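Local coordinates for protein acyl-homoserine-lactone synthase (Pseudomonas aeruginosa, PDB 1RO5) that makes the quorum-sensing signal N-(3-oxododecanoyl)homoserine lactone from S-adenosyl-L-methionine and a fatty acyl group carried on acyl carrier protein, at residues Q60-V65 / K112-F117; P97-L102 / I137-T142; L157-F162 / L176-N181. All coordinates share one frame; numbering follows the deposited sequence.

How the contacts relate
All three contacts reach one mixed, acetyltransferase-like sheet, contact 1 through segment 60-65 alone. Contact 1 lies at the surface, where the turn between strands 55-61 and 64-73 meets the loop leading into helix 118-133. Its centre is 26 Å from that of contact 2 and 27 Å from that of contact 3, across the middle of the chain. Contacts 2 and 3 are neighbours, their centres 10 Å apart: strands 139-145 and 171-179 run side by side, probably bonded through Leu140 O and Ile178 N. Along the chain the segments of contacts 1 and 2 alternate, and contact 3 follows both. Strand 99-107 leads through the loop of contact 1 and helix 118-133 to strand 139-145 of contact 2.

Contact 1 (Q60-V65 / K112-F117). Residue 63 of segment 60-65 comes from a tag, linker or insertion.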
loop_
_atom_site.group_PDB
_atom_site.type_symbol
_atom_site.label_atom_id
_atom_site.label_comp_id
_atom_site.label_asym_id
_atom_site.label_seq_id
_atom_site.Cartn_x
_atom_site.Cartn_y
_atom_site.Cartn_z
ATOM N N GLN A 60 -2.789 6.563 12.380
ATOM C CA GLN A 60 -3.570 7.652 13.005
ATOM C C GLN A 60 -2.785 8.569 13.940
ATOM O O GLN A 60 -1.741 8.217 14.445
ATOM C CB GLN A 60 -4.763 7.115 13.747
ATOM C CG GLN A 60 -5.679 6.330 12.908
ATOM C CD GLN A 60 -6.601 5.606 13.825
ATOM O OE1 GLN A 60 -6.338 4.446 14.142
ATOM N NE2 GLN A 60 -7.681 6.288 14.295
ATOM N N GLU A 61 -3.352 9.748 14.189
ATOM C CA GLU A 61 -2.689 10.810 14.930
ATOM C C GLU A 61 -3.763 11.812 15.231
ATOM O O GLU A 61 -4.553 12.187 14.344
ATOM C CB GLU A 61 -1.603 11.422 14.124
ATOM C CG GLU A 61 -0.736 12.297 14.964
ATOM C CD GLU A 61 0.699 12.366 14.437
ATOM O OE1 GLU A 61 1.599 12.716 15.267
ATOM O OE2 GLU A 61 0.934 12.091 13.216
ATOM N N ASP A 62 -3.834 12.185 16.514
ATOM C CA ASP A 62 -4.883 13.053 17.075
ATOM C C ASP A 62 -6.319 12.628 16.638
ATOM O O ASP A 62 -7.164 13.486 16.297
ATOM C CB ASP A 62 -4.574 14.563 16.800
ATOM C CG ASP A 62 -3.040 14.931 17.042
ATOM O OD1 ASP A 62 -2.374 14.441 18.036
ATOM O OD2 ASP A 62 -2.403 15.707 16.263
ATOM N N GLY A 63 -6.543 11.307 16.601
ATOM C CA GLY A 63 -7.895 10.758 16.511
ATOM C C GLY A 63 -8.380 10.618 15.077
ATOM O O GLY A 63 -9.564 10.610 14.734
ATOM N N GLN A 64 -7.191 11.076 13.930
ATOM C CA GLN A 64 -7.614 11.123 12.536
ATOM C C GLN A 64 -6.752 10.174 11.791
ATOM O O GLN A 64 -5.512 10.121 12.055
ATOM C CB GLN A 64 -7.412 12.523 11.930
ATOM C CG GLN A 64 -8.020 13.522 12.814
ATOM C CD GLN A 64 -8.047 14.883 12.156
ATOM O OE1 GLN A 64 -7.157 15.739 12.368
ATOM N NE2 GLN A 64 -9.080 15.095 11.357
ATOM N N VAL A 65 -7.375 9.524 10.799
ATOM C CA VAL A 65 -6.601 8.816 9.753
ATOM C C VAL A 65 -5.743 9.784 8.966
ATOM O O VAL A 65 -6.257 10.664 8.354
ATOM C CB VAL A 65 -7.474 8.031 8.876
ATOM C CG1 VAL A 65 -6.578 7.217 7.902
ATOM C CG2 VAL A 65 -8.237 7.042 9.708
ATOM N N LYS A 112 -1.522 19.214 9.345
ATOM C CA LYS A 112 -1.681 18.426 10.557
ATOM C C LYS A 112 -0.904 17.074 10.506
ATOM O O LYS A 112 -0.828 16.380 11.523
ATOM C CB LYS A 112 -3.199 18.303 10.884
ATOM C CG LYS A 112 -3.980 19.681 10.974
ATOM C CD LYS A 112 -5.515 19.537 10.728
ATOM C CE LYS A 112 -6.339 20.528 11.644
ATOM N NZ LYS A 112 -7.857 20.273 11.645
ATOM N N GLY A 113 -0.316 16.730 9.345
ATOM C CA GLY A 113 0.594 15.590 9.231
ATOM C C GLY A 113 1.845 15.761 10.114
ATOM O O GLY A 113 2.875 16.282 9.637
ATOM N N SER A 114 1.772 15.337 11.390
ATOM C CA SER A 114 2.824 15.656 12.393
ATOM C C SER A 114 4.046 14.757 12.355
ATOM O O SER A 114 4.789 14.728 13.322
ATOM C CB SER A 114 2.322 15.595 13.866
ATOM O OG SER A 114 0.936 15.900 14.062
ATOM N N LEU A 115 4.251 13.977 11.306
ATOM C CA LEU A 115 5.475 13.164 11.286
ATOM C C LEU A 115 6.426 13.509 10.140
ATOM O O LEU A 115 7.662 13.365 10.242
ATOM C CB LEU A 115 5.176 11.652 11.284
ATOM C CG LEU A 115 6.309 10.716 10.746
ATOM C CD1 LEU A 115 7.533 10.532 11.746
ATOM C CD2 LEU A 115 5.824 9.349 10.200
ATOM N N GLY A 116 5.853 13.931 9.033
ATOM C CA GLY A 116 6.629 14.047 7.814
ATOM C C GLY A 116 5.851 13.206 6.840
ATOM O O GLY A 116 4.593 13.045 6.995
ATOM N N PHE A 117 6.583 12.651 5.874
ATOM C CA PHE A 117 5.978 11.980 4.728
ATOM C C PHE A 117 6.923 10.948 4.058
ATOM O O PHE A 117 6.487 9.806 3.717
ATOM C CB PHE A 117 5.480 13.016 3.715
ATOM C CG PHE A 117 5.049 12.422 2.393
ATOM C CD1 PHE A 117 3.694 12.343 2.062
ATOM C CD2 PHE A 117 5.998 11.963 1.474
ATOM C CE1 PHE A 117 3.295 11.811 0.862
ATOM C CE2 PHE A 117 5.617 11.425 0.276
ATOM C CZ PHE A 117 4.260 11.341 -0.040
#
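Glu61 and Ser114 meet through their side chains while the two backbones stay well apart, their CA atoms 7.8 Å from each other, the nearest such pair of these segments. One partner is a tight hairpin: a type I' beta turn from Glu61 to Gln64, closed by the bond from Glu61 N to Gln64 O (3.1 Å) and with Asp62 and Gly63 at its tip. Gly63 comes from an insertion into the natural sequence. The other is an irregular loop that makes an inverse gamma turn centred on Gly113.

The contact is therefore made by side chains. Glu61 has CG anti to its backbone N (chi1 -168°), and beyond CG the chain is extended, bringing the carboxylate up to the serine. There OE1 lies 3.3 Å from Ser114 CB, the serine atom nearest to it, while OE2 comes to 3.8 Å from Ser114 N. The serine hydroxyl is engaged within its own loop: Ser114 OG donates to Lys112 O at 3.1 Å, approaching from above the carbonyl plane, 38° out of it. Asp62 stands further off, with OD2 4.0 Å from Ser114 OG, and Gln64 OE1 only brushes the aliphatic part of Lys112 at CD. The contact is small, burying 165 Å² in all. A metal lies close to the turn: the Asp62 side chain is about 6 Å from the zinc ion bound at Gly1, Ser2 and His3.

Phe66 of strand 64-73 touches both Glu61 and Lys112, and Met4 touches Glu61 and Leu115. Helix 16-30 flanks the hairpin, meeting Gln64 through Glu21 and Val65 through Leu18 and Leu25, while the loop itself runs on into helix 118-133.

Contact 2 (P97-L102 / I137-T142); sequences PHIWEL and IQTLVT
Trp100 and Ile137 set the pattern: the isoleucine crosses the indole at about a right angle and lies over one of its faces. Ile137 CG1 sits 3.5 Å above the indole plane, over its centre, and CD1 makes a CH-pi contact with the five-membered ring, 3.5 Å from its centroid and 17° off the normal. Trp100 CB packs against Leu140 CD2. Leu140 CD1 goes on to meet Leu102 CD1 obliquely on this same face of the sheet, which helix 118-133 covers through Ser132 and Leu128.

On the other face Ile99 and Thr139 lie side by side and point the same way, and the Glu101 and Val141 side chains cross at about a right angle, CB of the first nearest CG2 of the second. Just before the strands, the His98 ring and the Gln138 amide are nearly parallel, their planes 10° apart, with Gln138 CD 3.6 Å from His98 CB.

These are the two parallel strands of the beta-alpha-beta unit 99-107, 118-133, 139-145, joined by bonds such as Val141 N to Trp100 O (2.9 Å) and Leu102 N to Val141 O (2.8 Å). At the far end the Thr142 hydroxyl, OG1 anti to its own backbone N, donates to Leu102 O at 2.7 Å from well above the carbonyl plane. The face of Trp100, Leu102 and Leu140 thus offers helix 118-133 a mainly apolar surface, while buried polar ends on the other face need partners beyond the pair: Met79 N for Glu101 OE1, Glu179 OE1 for Thr139 OG1.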
loop_
_atom_site.group_PDB
_atom_site.type_symbol
_atom_site.label_atom_id
_atom_site.label_comp_id
_atom_site.label_asym_id
_atom_site.label_seq_id
_atom_site.Cartn_x
_atom_site.Cartn_y
_atom_site.Cartn_z
ATOM N N PRO A 97 -0.164 -17.563 -2.013
ATOM C CA PRO A 97 -0.505 -17.215 -0.663
ATOM C C PRO A 97 0.628 -16.559 0.080
ATOM O O PRO A 97 0.445 -16.145 1.206
ATOM C CB PRO A 97 -0.865 -18.576 -0.010
ATOM C CG PRO A 97 -0.839 -19.589 -1.098
ATOM C CD PRO A 97 -0.163 -19.027 -2.305
ATOM N N HIS A 98 1.790 -16.486 -0.521
ATOM C CA HIS A 98 2.946 -15.867 0.132
ATOM C C HIS A 98 3.222 -14.483 -0.495
ATOM O O HIS A 98 4.213 -13.809 -0.161
ATOM C CB HIS A 98 4.193 -16.800 0.005
ATOM C CG HIS A 98 3.995 -18.134 0.650
ATOM N ND1 HIS A 98 3.614 -18.257 1.980
ATOM C CD2 HIS A 98 4.031 -19.394 0.145
ATOM C CE1 HIS A 98 3.462 -19.544 2.277
ATOM N NE2 HIS A 98 3.685 -20.245 1.175
ATOM N N ILE A 99 2.365 -14.081 -1.426
ATOM C CA ILE A 99 2.533 -12.779 -2.012
ATOM C C ILE A 99 1.182 -11.970 -1.910
ATOM O O ILE A 99 0.112 -12.533 -2.219
ATOM C CB ILE A 99 2.978 -12.974 -3.502
ATOM C CG1 ILE A 99 4.288 -13.871 -3.551
ATOM C CG2 ILE A 99 3.041 -11.581 -4.231
ATOM C CD1 ILE A 99 4.711 -14.335 -4.989
ATOM N N TRP A 100 1.277 -10.677 -1.576
ATOM C CA TRP A 100 0.168 -9.788 -1.446
ATOM C C TRP A 100 0.429 -8.597 -2.313
ATOM O O TRP A 100 1.562 -8.256 -2.630
ATOM C CB TRP A 100 0.075 -9.318 0.033
ATOM C CG TRP A 100 -0.490 -10.268 1.029
ATOM C CD1 TRP A 100 -1.162 -11.415 0.790
ATOM C CD2 TRP A 100 -0.432 -10.136 2.455
ATOM N NE1 TRP A 100 -1.586 -11.979 1.979
ATOM C CE2 TRP A 100 -1.119 -11.218 3.008
ATOM C CE3 TRP A 100 0.159 -9.214 3.314
ATOM C CZ2 TRP A 100 -1.261 -11.387 4.352
ATOM C CZ3 TRP A 100 0.014 -9.370 4.625
ATOM C CH2 TRP A 100 -0.706 -10.454 5.149
ATOM N N GLU A 101 -0.622 -7.916 -2.655
ATOM C CA GLU A 101 -0.567 -6.703 -3.389
ATOM C C GLU A 101 -0.943 -5.520 -2.529
ATOM O O GLU A 101 -1.852 -5.628 -1.661
ATOM C CB GLU A 101 -1.579 -6.742 -4.560
ATOM C CG GLU A 101 -1.397 -5.446 -5.361
ATOM C CD GLU A 101 -2.568 -5.009 -6.251
ATOM O OE1 GLU A 101 -3.732 -5.153 -5.873
ATOM O OE2 GLU A 101 -2.286 -4.443 -7.272
ATOM N N LEU A 102 -0.185 -4.423 -2.694
ATOM C CA LEU A 102 -0.506 -3.166 -2.064
ATOM C C LEU A 102 -1.148 -2.265 -3.123
ATOM O O LEU A 102 -0.705 -2.233 -4.315
ATOM C CB LEU A 102 0.728 -2.470 -1.532
ATOM C CG LEU A 102 1.694 -3.276 -0.688
ATOM C CD1 LEU A 102 2.800 -2.378 -0.332
ATOM C CD2 LEU A 102 0.923 -3.781 0.558
ATOM N N ILE A 137 4.535 -14.012 4.486
ATOM C CA ILE A 137 4.577 -13.440 3.158
ATOM C C ILE A 137 6.061 -13.107 2.721
ATOM O O ILE A 137 6.784 -12.406 3.452
ATOM C CB ILE A 137 3.679 -12.177 3.111
ATOM C CG1 ILE A 137 2.233 -12.478 3.553
ATOM C CG2 ILE A 137 3.918 -11.399 1.751
ATOM C CD1 ILE A 137 1.438 -13.439 2.619
ATOM N N GLN A 138 6.500 -13.515 1.538
ATOM C CA GLN A 138 7.849 -13.133 1.137
ATOM C C GLN A 138 7.983 -11.931 0.219
ATOM O O GLN A 138 9.074 -11.396 0.123
ATOM C CB GLN A 138 8.580 -14.266 0.420
ATOM C CG GLN A 138 7.720 -15.247 -0.155
ATOM C CD GLN A 138 7.689 -16.594 0.703
ATOM O OE1 GLN A 138 7.819 -17.661 0.119
ATOM N NE2 GLN A 138 7.466 -16.517 2.069
ATOM N N THR A 139 6.895 -11.544 -0.445
ATOM C CA THR A 139 6.881 -10.558 -1.480
ATOM C C THR A 139 5.613 -9.691 -1.468
ATOM O O THR A 139 4.481 -10.187 -1.395
ATOM C CB THR A 139 6.935 -11.245 -2.844
ATOM O OG1 THR A 139 8.093 -12.036 -2.968
ATOM C CG2 THR A 139 7.116 -10.143 -4.045
ATOM N N LEU A 140 5.816 -8.411 -1.627
ATOM C CA LEU A 140 4.754 -7.474 -1.899
ATOM C C LEU A 140 4.804 -6.943 -3.338
ATOM O O LEU A 140 5.896 -6.563 -3.855
ATOM C CB LEU A 140 4.893 -6.342 -0.940
ATOM C CG LEU A 140 4.679 -6.799 0.524
ATOM C CD1 LEU A 140 4.755 -5.598 1.397
ATOM C CD2 LEU A 140 3.378 -7.548 0.861
ATOM N N VAL A 141 3.694 -6.976 -4.075
ATOM C CA VAL A 141 3.697 -6.320 -5.349
ATOM C C VAL A 141 2.773 -5.075 -5.288
ATOM O O VAL A 141 1.912 -4.971 -4.414
ATOM C CB VAL A 141 3.263 -7.277 -6.458
ATOM C CG1 VAL A 141 4.274 -8.376 -6.594
ATOM C CG2 VAL A 141 1.830 -7.844 -6.223
ATOM N N THR A 142 2.984 -4.106 -6.160
ATOM C CA THR A 142 2.118 -2.945 -6.165
ATOM C C THR A 142 2.242 -2.203 -7.493
ATOM O O THR A 142 3.266 -2.264 -8.148
ATOM C CB THR A 142 2.442 -2.057 -4.950
ATOM O OG1 THR A 142 1.597 -0.906 -4.939
ATOM C CG2 THR A 142 3.887 -1.498 -5.097
#

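Contact 3 (L157-F162 / L176-N181)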
loop_
_atom_site.group_PDB
_atom_site.type_symbol
_atom_site.label_atom_id
_atom_site.label_comp_id
_atom_site.label_asym_id
_atom_site.label_seq_id
_atom_site.Cartn_x
_atom_site.Cartn_y
_atom_site.Cartn_z
ATOM N N LEU A 157 15.418 -0.682 0.020
ATOM C CA LEU A 157 14.615 -1.886 -0.113
ATOM C C LEU A 157 15.052 -2.624 -1.321
ATOM O O LEU A 157 15.689 -2.087 -2.225
ATOM C CB LEU A 157 13.122 -1.575 -0.233
ATOM C CG LEU A 157 12.455 -1.263 1.074
ATOM C CD1 LEU A 157 13.258 -0.419 1.961
ATOM C CD2 LEU A 157 11.151 -0.568 0.843
ATOM N N ASP A 158 14.683 -3.892 -1.384
ATOM C CA ASP A 158 15.063 -4.613 -2.532
ATOM C C ASP A 158 13.802 -4.591 -3.420
ATOM O O ASP A 158 12.822 -5.258 -3.106
ATOM C CB ASP A 158 15.507 -5.992 -2.065
ATOM C CG ASP A 158 15.770 -6.923 -3.196
ATOM O OD1 ASP A 158 15.620 -6.490 -4.318
ATOM O OD2 ASP A 158 16.089 -8.125 -3.098
ATOM N N VAL A 159 13.849 -3.869 -4.537
ATOM C CA VAL A 159 12.686 -3.475 -5.306
ATOM C C VAL A 159 13.032 -3.598 -6.732
ATOM O O VAL A 159 14.106 -3.116 -7.186
ATOM C CB VAL A 159 12.409 -2.010 -5.052
ATOM C CG1 VAL A 159 11.092 -1.622 -5.651
ATOM C CG2 VAL A 159 12.157 -1.883 -3.639
ATOM N N SER A 160 12.171 -4.263 -7.486
ATOM C CA SER A 160 12.503 -4.456 -8.875
ATOM C C SER A 160 11.169 -4.232 -9.566
ATOM O O SER A 160 10.171 -4.203 -8.887
ATOM C CB SER A 160 13.092 -5.836 -9.093
ATOM O OG SER A 160 12.094 -6.821 -9.378
ATOM N N ARG A 161 11.178 -3.983 -10.851
ATOM C CA ARG A 161 10.033 -3.694 -11.604
ATOM C C ARG A 161 9.750 -4.827 -12.614
ATOM O O ARG A 161 10.623 -5.601 -12.973
ATOM C CB ARG A 161 10.176 -2.237 -12.240
ATOM C CG ARG A 161 10.638 -2.100 -13.610
ATOM C CD ARG A 161 11.544 -0.792 -14.030
ATOM N NE ARG A 161 11.224 0.503 -13.450
ATOM C CZ ARG A 161 11.072 1.650 -14.154
ATOM N NH1 ARG A 161 11.127 1.607 -15.474
ATOM N NH2 ARG A 161 10.794 2.847 -13.563
ATOM N N PHE A 162 8.487 -5.021 -12.965
ATOM C CA PHE A 162 8.059 -6.011 -13.936
ATOM C C PHE A 162 8.454 -5.624 -15.386
ATOM O O PHE A 162 8.599 -6.490 -16.264
ATOM C CB PHE A 162 6.503 -6.170 -13.842
ATOM C CG PHE A 162 6.074 -7.042 -12.685
ATOM C CD1 PHE A 162 6.018 -6.495 -11.402
ATOM C CD2 PHE A 162 5.848 -8.453 -12.844
ATOM C CE1 PHE A 162 5.554 -7.253 -10.289
ATOM C CE2 PHE A 162 5.497 -9.258 -11.735
ATOM C CZ PHE A 162 5.328 -8.678 -10.455
ATOM N N LEU A 176 5.803 -2.822 -9.249
ATOM C CA LEU A 176 6.965 -3.198 -8.542
ATOM C C LEU A 176 6.828 -4.544 -7.824
ATOM O O LEU A 176 5.766 -4.882 -7.346
ATOM C CB LEU A 176 7.177 -2.113 -7.491
ATOM C CG LEU A 176 7.428 -0.711 -8.015
ATOM C CD1 LEU A 176 7.623 0.091 -6.774
ATOM C CD2 LEU A 176 8.677 -0.569 -8.908
ATOM N N ARG A 177 7.922 -5.279 -7.689
ATOM C CA ARG A 177 8.008 -6.345 -6.664
ATOM C C ARG A 177 8.929 -6.025 -5.501
ATOM O O ARG A 177 10.012 -5.576 -5.753
ATOM C CB ARG A 177 8.129 -7.782 -7.239
ATOM C CG ARG A 177 9.209 -8.098 -8.042
ATOM C CD ARG A 177 8.962 -9.198 -9.144
ATOM N NE ARG A 177 9.913 -8.891 -10.274
ATOM C CZ ARG A 177 9.763 -9.253 -11.549
ATOM N NH1 ARG A 177 8.685 -9.995 -11.880
ATOM N NH2 ARG A 177 10.711 -8.885 -12.491
ATOM N N ILE A 178 8.454 -6.073 -4.248
ATOM C CA ILE A 178 9.235 -5.601 -3.139
ATOM C C ILE A 178 9.500 -6.902 -2.399
ATOM O O ILE A 178 8.561 -7.414 -1.768
ATOM C CB ILE A 178 8.463 -4.764 -2.159
ATOM C CG1 ILE A 178 8.151 -3.357 -2.629
ATOM C CG2 ILE A 178 9.360 -4.358 -0.995
ATOM C CD1 ILE A 178 7.012 -3.200 -3.415
ATOM N N GLU A 179 10.738 -7.450 -2.451
ATOM C CA GLU A 179 11.082 -8.693 -1.715
ATOM C C GLU A 179 11.223 -8.407 -0.263
ATOM O O GLU A 179 11.908 -7.442 0.123
ATOM C CB GLU A 179 12.335 -9.272 -2.294
ATOM C CG GLU A 179 12.134 -9.545 -3.788
ATOM C CD GLU A 179 11.242 -10.726 -4.008
ATOM O OE1 GLU A 179 10.965 -11.516 -3.017
ATOM O OE2 GLU A 179 10.784 -10.842 -5.151
ATOM N N LEU A 180 10.537 -9.143 0.594
ATOM C CA LEU A 180 10.740 -8.821 2.037
ATOM C C LEU A 180 11.952 -9.646 2.664
ATOM O O LEU A 180 11.851 -10.215 3.769
ATOM C CB LEU A 180 9.437 -9.022 2.865
ATOM C CG LEU A 180 8.116 -8.414 2.266
ATOM C CD1 LEU A 180 6.963 -8.727 3.156
ATOM C CD2 LEU A 180 8.325 -6.884 2.197
ATOM N N ASN A 181 13.058 -9.716 1.917
ATOM C CA ASN A 181 14.212 -10.487 2.329
ATOM C C ASN A 181 15.049 -9.648 3.316
ATOM O O ASN A 181 14.632 -8.612 3.924
ATOM C CB ASN A 181 15.009 -10.911 1.066
ATOM C CG ASN A 181 15.386 -9.716 0.224
ATOM O OD1 ASN A 181 15.448 -8.603 0.738
ATOM N ND2 ASN A 181 15.592 -9.916 -1.061
HETATM O O HOH W 1 12.616 -7.174 -6.311
#
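Ser160 and Arg177 form a hydrogen-bonded pair of an antiparallel beta arrangement, in which strand 158-161 adds to strand 171-179 in the acetyltransferase-like sheet. Both backbones are satisfied by each other: Arg177 N gives to Ser160 O at 2.8 Å, and Ser160 N gives to Arg177 O at 3.1 Å. That arginine carbonyl is gripped a second time, by a water that donates to it and also makes a weak bond to Ser160 OG. The serine hydroxyl accepts from Arg177 NE at 3.1 Å, lying in the guanidinium plane along a nearly straight N-H (164°). Arg177 CG lies between the backbone N and the carbonyl carbon (chi1 60°), and the chain then runs extended to NE, which makes this bond.

Further along, Glu179 N donates to Asp158 O, and the Asp158 carboxylate finds its partner just beyond the strand, where Asn181 ND2 reaches OD2 at 2.8 Å. The two planar groups are nearly coplanar, 27° apart, and the oxygen is met on its anti side. Asn181 is the N-cap of helix 182-189, its OD1 weakly bonded to Thr184 N; one side chain thus serves both the strand and the helix start. Thr184 OG1 in turn bonds to Asp158 N. Arg161 NH2 makes a salt bridge with Glu149 OE1 of helix 146-154.

The face of Val159, Leu176 and Ile178 is mainly apolar, with Val159 CG1 against Leu176 CD1 at 4.0 Å; it also bears Arg161, whose CB touches Leu176 CD2. Past the strand end, Phe162 takes the arginine in a cation-pi contact, the guanidinium over the ring face. Arg177 NH1 stands 3.2 Å above the Phe162 ring plane toward the rim, while Leu176 O meets the ring edge near CE1.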